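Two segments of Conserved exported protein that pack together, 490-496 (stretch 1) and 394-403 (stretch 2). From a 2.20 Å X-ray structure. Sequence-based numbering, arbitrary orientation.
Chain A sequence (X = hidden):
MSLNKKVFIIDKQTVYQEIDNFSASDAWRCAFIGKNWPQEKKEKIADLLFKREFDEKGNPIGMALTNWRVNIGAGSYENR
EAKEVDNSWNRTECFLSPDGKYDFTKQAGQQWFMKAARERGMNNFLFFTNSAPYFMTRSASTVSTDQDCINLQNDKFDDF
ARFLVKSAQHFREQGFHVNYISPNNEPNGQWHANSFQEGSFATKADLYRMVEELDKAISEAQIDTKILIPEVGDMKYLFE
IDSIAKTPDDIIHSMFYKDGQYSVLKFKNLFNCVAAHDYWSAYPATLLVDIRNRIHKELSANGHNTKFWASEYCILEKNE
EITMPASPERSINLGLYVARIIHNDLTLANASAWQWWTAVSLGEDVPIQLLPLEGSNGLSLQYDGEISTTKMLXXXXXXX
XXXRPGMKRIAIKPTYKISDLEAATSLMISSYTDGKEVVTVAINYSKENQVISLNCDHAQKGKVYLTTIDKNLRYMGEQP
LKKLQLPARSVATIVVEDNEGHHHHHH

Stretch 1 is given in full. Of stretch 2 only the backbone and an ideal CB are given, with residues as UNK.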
# COMPACT_ATOMS: atom_id res chain seq x y z
N SER A 490 -12.37 -16.15 -10.14
CA SER A 490 -12.47 -14.87 -10.81
C SER A 490 -12.70 -13.72 -9.85
O SER A 490 -13.20 -13.94 -8.74
CB SER A 490 -13.65 -14.90 -11.78
OG SER A 490 -14.89 -14.85 -11.09
N VAL A 491 -12.37 -12.51 -10.29
CA VAL A 491 -12.83 -11.29 -9.64
C VAL A 491 -13.67 -10.48 -10.62
O VAL A 491 -13.26 -10.24 -11.74
CB VAL A 491 -11.66 -10.43 -9.13
CG1 VAL A 491 -12.19 -9.36 -8.19
CG2 VAL A 491 -10.65 -11.29 -8.42
N ALA A 492 -14.87 -10.09 -10.21
CA ALA A 492 -15.75 -9.25 -11.06
C ALA A 492 -16.00 -7.93 -10.39
O ALA A 492 -16.25 -7.90 -9.18
CB ALA A 492 -17.08 -9.93 -11.33
N THR A 493 -15.91 -6.85 -11.15
CA THR A 493 -16.44 -5.58 -10.70
C THR A 493 -17.71 -5.27 -11.48
O THR A 493 -17.72 -5.38 -12.71
CB THR A 493 -15.44 -4.47 -10.86
OG1 THR A 493 -14.27 -4.86 -10.14
CG2 THR A 493 -15.98 -3.16 -10.25
N ILE A 494 -18.76 -4.91 -10.72
CA ILE A 494 -20.06 -4.55 -11.25
C ILE A 494 -20.36 -3.10 -10.91
O ILE A 494 -20.45 -2.72 -9.72
CB ILE A 494 -21.17 -5.51 -10.73
CG1 ILE A 494 -20.85 -6.98 -11.08
CG2 ILE A 494 -22.54 -5.10 -11.30
CD1 ILE A 494 -20.33 -7.81 -9.91
N VAL A 495 -20.53 -2.28 -11.95
CA VAL A 495 -20.74 -0.84 -11.78
C VAL A 495 -22.16 -0.44 -12.17
O VAL A 495 -22.57 -0.66 -13.31
CB VAL A 495 -19.75 -0.00 -12.64
CG1 VAL A 495 -19.95 1.47 -12.39
CG2 VAL A 495 -18.31 -0.40 -12.37
N VAL A 496 -22.88 0.19 -11.25
CA VAL A 496 -24.30 0.52 -11.47
C VAL A 496 -24.58 2.01 -11.76
O VAL A 496 -24.10 2.87 -11.02
CB VAL A 496 -25.17 -0.00 -10.31
CG1 VAL A 496 -26.62 0.47 -10.46
CG2 VAL A 496 -25.09 -1.54 -10.26
N UNK A 394 -4.22 -6.80 -12.20
CA UNK A 394 -5.61 -6.75 -12.63
C UNK A 394 -6.65 -6.95 -11.50
O UNK A 394 -7.70 -6.29 -11.46
CB UNK A 394 -5.83 -7.82 -13.71
N UNK A 395 -6.33 -7.80 -10.54
CA UNK A 395 -7.26 -8.00 -9.42
C UNK A 395 -7.26 -6.79 -8.49
O UNK A 395 -8.31 -6.46 -7.92
CB UNK A 395 -6.89 -9.26 -8.64
N UNK A 396 -6.12 -6.12 -8.35
CA UNK A 396 -6.07 -4.83 -7.64
C UNK A 396 -6.94 -3.81 -8.37
O UNK A 396 -7.76 -3.12 -7.76
CB UNK A 396 -4.63 -4.32 -7.53
N UNK A 397 -6.78 -3.76 -9.68
CA UNK A 397 -7.54 -2.84 -10.54
C UNK A 397 -9.05 -3.01 -10.42
O UNK A 397 -9.76 -2.03 -10.55
CB UNK A 397 -7.13 -3.04 -12.00
N UNK A 398 -9.54 -4.23 -10.19
CA UNK A 398 -10.96 -4.48 -9.95
C UNK A 398 -11.44 -3.53 -8.86
O UNK A 398 -12.55 -3.00 -8.90
CB UNK A 398 -11.21 -5.94 -9.56
N UNK A 399 -10.58 -3.31 -7.87
CA UNK A 399 -10.85 -2.36 -6.81
C UNK A 399 -10.42 -0.94 -7.18
O UNK A 399 -11.26 -0.04 -7.30
CB UNK A 399 -10.14 -2.80 -5.53
N UNK A 400 -9.10 -0.76 -7.38
CA UNK A 400 -8.50 0.56 -7.50
C UNK A 400 -9.04 1.41 -8.61
O UNK A 400 -9.18 2.62 -8.43
CB UNK A 400 -6.99 0.42 -7.69
N UNK A 401 -9.36 0.81 -9.76
CA UNK A 401 -9.80 1.59 -10.96
C UNK A 401 -11.22 2.17 -10.77
O UNK A 401 -11.54 3.23 -11.28
CB UNK A 401 -9.77 0.70 -12.21
N UNK A 402 -12.04 1.45 -9.98
CA UNK A 402 -13.45 1.77 -9.77
C UNK A 402 -13.81 2.35 -8.36
O UNK A 402 -14.76 3.13 -8.20
CB UNK A 402 -14.27 0.50 -10.01
N UNK A 403 -13.03 1.97 -7.35
CA UNK A 403 -13.23 2.46 -5.98
C UNK A 403 -12.37 3.70 -5.71
O UNK A 403 -11.21 3.61 -5.34
CB UNK A 403 -12.90 1.36 -4.97

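Stretch 1 is a strand, and its Val491, Thr493 and Val495 side chains point toward stretch 2. The helix of stretch 2 runs alongside at 21° to the strand, with 8.3 Å between the axes at closest approach.

Position 394 is helical. Its ideal CB has nothing of stretch 1 within 5.5 Å, so the strand does not restrict the choice. The residue is Trp394, which makes no contact with the strand.

At position 395 the CA-to-CB bond points sideways, and the ideal CB lies 4.3 Å from Val491 CG2. A small or medium side chain with a methyl to offer would suit, such as Ala, Val or Thr. It is Thr395, chi1 p. Its CG2 is 3.8 Å from Val491 CG2, and its OG1 is hydrogen-bonded elsewhere in the structure.

Positions 396 and 397 are helical, and neither ideal CB is near the strand. Stretch 1 gives no basis for a choice. They are Thr396 and Ala397.

Position 398 points toward the strand. Its CA is 5.6 Å from the CA of Thr493. The ideal CB is 3.3 Å from Thr493 OG1, which is tight, and 3.8 Å from Val491 CG1. Space is limited beside a hydroxyl and a methyl. A small residue such as Ala or Ser would suit, as would a slim polar one such as Asn or Asp. The residue is Asn398, chi1 m. Thr493 OG1 lies 2.8 Å from Asn398 O and 2.9 Å from Asn398 OD1. Either can accept the one hydroxyl proton, and the geometry does not settle which. Asn398 CG also packs 3.5 Å from Val491 CG1. Within the helix, Asn398 ND2 makes a weak hydrogen bond to Trp394 O at 3.0 Å.

Position 399 points away, so the strand allows many residues, including large ones. The CA-to-CB bond of Tyr399 points away, but the end of its side chain comes nearer, with CE2 4.9 Å from Val491 CG1.

Positions 400 and 401 have no strand atom near their ideal CB. They are Ser400 and Phe401, and neither touches stretch 1.

Position 402 points toward the strand. Its ideal CB is 4.0 Å from Thr493 CG2 and 4.8 Å from Val495 CG2. Two methyls favor an apolar side chain: Leu, Ile, Met or Phe. It is Phe402, chi1 m. Its CD2 is 3.7 Å from Thr493 CG2 and its CD1 is 3.6 Å from Val495 CG2. Both methyls approach the ring obliquely.

Position 403 is out of reach of the strand and is little constrained by it. It is Val403, whose backbone N donates to Tyr399 O at 2.7 Å.

Stretch 2 394-403: WTTANYSFFV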
# COMPACT_ATOMS: atom_id res chain seq x y z
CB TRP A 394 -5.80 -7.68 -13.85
CG TRP A 394 -4.86 -7.22 -14.94
CD1 TRP A 394 -3.75 -7.89 -15.42
CD2 TRP A 394 -4.89 -5.96 -15.64
NE1 TRP A 394 -3.14 -7.13 -16.40
CE2 TRP A 394 -3.81 -5.94 -16.53
CE3 TRP A 394 -5.75 -4.84 -15.59
CZ2 TRP A 394 -3.55 -4.85 -17.38
CZ3 TRP A 394 -5.49 -3.77 -16.40
CH2 TRP A 394 -4.39 -3.77 -17.29
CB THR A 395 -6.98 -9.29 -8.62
OG1 THR A 395 -5.66 -9.24 -8.07
CG2 THR A 395 -7.11 -10.52 -9.53
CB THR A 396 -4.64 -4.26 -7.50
OG1 THR A 396 -3.82 -5.20 -6.81
CG2 THR A 396 -4.64 -2.96 -6.71
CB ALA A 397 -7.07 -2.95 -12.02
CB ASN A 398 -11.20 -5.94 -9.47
CG ASN A 398 -11.44 -6.91 -10.63
OD1 ASN A 398 -12.58 -7.06 -11.13
ND2 ASN A 398 -10.39 -7.59 -11.04
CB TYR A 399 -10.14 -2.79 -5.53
CG TYR A 399 -10.72 -4.02 -4.91
CD1 TYR A 399 -11.85 -3.95 -4.07
CD2 TYR A 399 -10.13 -5.28 -5.12
CE1 TYR A 399 -12.38 -5.11 -3.47
CE2 TYR A 399 -10.66 -6.43 -4.52
CZ TYR A 399 -11.78 -6.32 -3.70
OH TYR A 399 -12.28 -7.46 -3.12
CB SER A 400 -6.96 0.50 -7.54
OG SER A 400 -6.44 -0.11 -8.72
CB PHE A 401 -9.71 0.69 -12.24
CG PHE A 401 -10.01 1.41 -13.55
CD1 PHE A 401 -8.99 1.93 -14.33
CD2 PHE A 401 -11.32 1.50 -14.03
CE1 PHE A 401 -9.26 2.56 -15.59
CE2 PHE A 401 -11.61 2.15 -15.28
CZ PHE A 401 -10.58 2.67 -16.05
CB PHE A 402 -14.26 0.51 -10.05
CG PHE A 402 -14.15 0.03 -11.48
CD1 PHE A 402 -14.85 0.67 -12.50
CD2 PHE A 402 -13.33 -1.06 -11.80
CE1 PHE A 402 -14.76 0.23 -13.82
CE2 PHE A 402 -13.21 -1.50 -13.10
CZ PHE A 402 -13.93 -0.85 -14.12
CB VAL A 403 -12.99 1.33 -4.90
CG1 VAL A 403 -13.44 1.82 -3.51
CG2 VAL A 403 -13.79 0.07 -5.26
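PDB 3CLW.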